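Local coordinates for protein esterase (Sinorhizobium meliloti 1021, PDB 4TX1) that probably hydrolyses acetyl and aryl esters as a carbohydrate acetylesterase of the SGNH (GDSL-like) hydrolase family, at residues G185-G190 with R213-V218. Residues are numbered along the deposited sequence; the frame is centred on the assembly and turned at random.
Sequences GFFDGG and RGLEPV
Phe-187 meets Leu-215, Gly-214 and Val-218 with its ring reaching from the strand 185-188 onto the helix 205-223. The nearest apolar approach is between Phe-187 CD2 and Leu-215 CD2, at 3.5 Å, and the same methyl lies 3.7 Å from Phe-187 CG, so one leucine branch rests against the root of the ring. At the far end the ring reaches backbone: Phe-187 CZ stands 3.4 Å from Gly-214 O. A beta carbon modelled on Gly-214 would come 3.3 Å from Phe-187 CZ, which shows how closely the ring fits at this glycine. Val-218 adds a looser contact, its CG1 being 4.4 Å from Phe-187 CB, while its CG2 lies 4.2 Å from Phe-186 O. The first torsion sets CG anti to the backbone N (chi1 -175°), on a CB that points toward the helix, and so starts the ring out in that direction. An alanine in place of Phe-187 would probably open a gap beside Gly-214 O and leave the Leu-215 methyl without the ring atoms it rests on, though CB would remain.

Further out, Leu-215 also packs on Leu-142 and Val-144 of the neighbouring strand 140-145 and on Trp-41 of the helix 41-49, while Phe-187 is tied through its backbone to Ile-143 and Ser-145. Phe-186 points away from this helix and packs on the helix 171-182. At the end of the strand, Asp-188 OD1 accepts from Gly-190 N at 2.9 Å, the donor lying 61° out of the carboxylate plane; this is an Asx turn, and Ser-145 OG also bonds this oxygen. The axes of strand 185-188 and helical segment 213-218 run close to antiparallel, at 156°, with a closest approach of 9.4 Å. This is the helix-on-sheet packing of a three-layer alpha/beta/alpha SGNH hydrolase, here joining the last helix to an outermost strand of the parallel five-stranded sheet.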
# COMPACT_ATOMS: atom_id res chain seq x y z
N GLY A 185 3.54 -20.56 -24.98
CA GLY A 185 4.22 -21.86 -24.91
C GLY A 185 4.03 -22.52 -23.57
O GLY A 185 3.73 -21.84 -22.54
N PHE A 186 4.25 -23.82 -23.55
CA PHE A 186 4.20 -24.63 -22.35
C PHE A 186 5.38 -25.59 -22.26
O PHE A 186 5.80 -26.22 -23.28
CB PHE A 186 2.89 -25.42 -22.25
CG PHE A 186 2.84 -26.36 -21.08
CD1 PHE A 186 2.73 -25.89 -19.76
CD2 PHE A 186 2.98 -27.72 -21.26
CE1 PHE A 186 2.80 -26.74 -18.71
CE2 PHE A 186 3.06 -28.59 -20.18
CZ PHE A 186 2.91 -28.11 -18.89
N PHE A 187 5.91 -25.77 -21.07
CA PHE A 187 6.81 -26.91 -20.83
C PHE A 187 6.52 -27.45 -19.46
O PHE A 187 6.45 -26.66 -18.48
CB PHE A 187 8.24 -26.45 -20.92
CG PHE A 187 9.25 -27.57 -20.81
CD1 PHE A 187 9.48 -28.41 -21.91
CD2 PHE A 187 9.98 -27.76 -19.65
CE1 PHE A 187 10.42 -29.44 -21.81
CE2 PHE A 187 10.90 -28.81 -19.54
CZ PHE A 187 11.13 -29.63 -20.63
N ASP A 188 6.52 -28.77 -19.31
CA ASP A 188 6.40 -29.40 -17.99
C ASP A 188 7.78 -29.62 -17.38
O ASP A 188 8.54 -30.50 -17.83
CB ASP A 188 5.68 -30.76 -18.05
CG ASP A 188 5.54 -31.41 -16.69
OD1 ASP A 188 5.86 -30.79 -15.65
OD2 ASP A 188 5.09 -32.54 -16.66
N GLY A 189 8.19 -28.78 -16.38
CA GLY A 189 9.48 -28.94 -15.74
C GLY A 189 9.66 -30.31 -15.13
O GLY A 189 10.78 -30.79 -15.04
N GLY A 190 8.56 -30.94 -14.72
CA GLY A 190 8.57 -32.19 -14.03
C GLY A 190 8.88 -33.33 -14.99
O GLY A 190 9.23 -34.46 -14.55
N ARG A 213 18.45 -27.38 -19.37
CA ARG A 213 18.72 -28.15 -20.64
C ARG A 213 17.45 -28.52 -21.32
O ARG A 213 17.33 -28.39 -22.55
CB ARG A 213 19.47 -29.47 -20.35
CG ARG A 213 20.91 -29.27 -20.02
CD ARG A 213 21.57 -30.62 -20.25
NE ARG A 213 20.99 -31.53 -19.31
CZ ARG A 213 21.45 -31.69 -18.09
NH1 ARG A 213 22.55 -31.05 -17.74
NH2 ARG A 213 20.86 -32.55 -17.24
N GLY A 214 16.48 -28.97 -20.54
CA GLY A 214 15.17 -29.31 -21.02
C GLY A 214 14.41 -28.22 -21.74
O GLY A 214 13.64 -28.51 -22.66
N LEU A 215 14.61 -26.96 -21.32
CA LEU A 215 13.90 -25.82 -21.96
C LEU A 215 14.50 -25.36 -23.27
O LEU A 215 13.88 -24.65 -24.03
CB LEU A 215 13.88 -24.67 -20.95
CG LEU A 215 12.93 -24.84 -19.79
CD1 LEU A 215 13.22 -23.85 -18.65
CD2 LEU A 215 11.48 -24.66 -20.23
N GLU A 216 15.71 -25.81 -23.59
CA GLU A 216 16.40 -25.22 -24.74
C GLU A 216 15.58 -25.33 -26.06
O GLU A 216 15.48 -24.36 -26.75
CB GLU A 216 17.82 -25.77 -24.91
CG GLU A 216 18.37 -25.36 -26.24
CD GLU A 216 19.70 -25.98 -26.61
OE1 GLU A 216 20.33 -25.45 -27.52
OE2 GLU A 216 20.14 -26.93 -25.95
N PRO A 217 15.02 -26.52 -26.38
CA PRO A 217 14.32 -26.65 -27.65
C PRO A 217 13.09 -25.76 -27.78
O PRO A 217 12.95 -25.13 -28.81
CB PRO A 217 13.92 -28.13 -27.68
CG PRO A 217 15.00 -28.81 -26.91
CD PRO A 217 15.18 -27.84 -25.73
N VAL A 218 12.23 -25.69 -26.74
CA VAL A 218 11.04 -24.86 -26.79
C VAL A 218 11.44 -23.40 -26.76
O VAL A 218 10.85 -22.58 -27.46
CB VAL A 218 10.02 -25.26 -25.71
CG1 VAL A 218 10.52 -24.85 -24.33
CG2 VAL A 218 8.67 -24.63 -25.98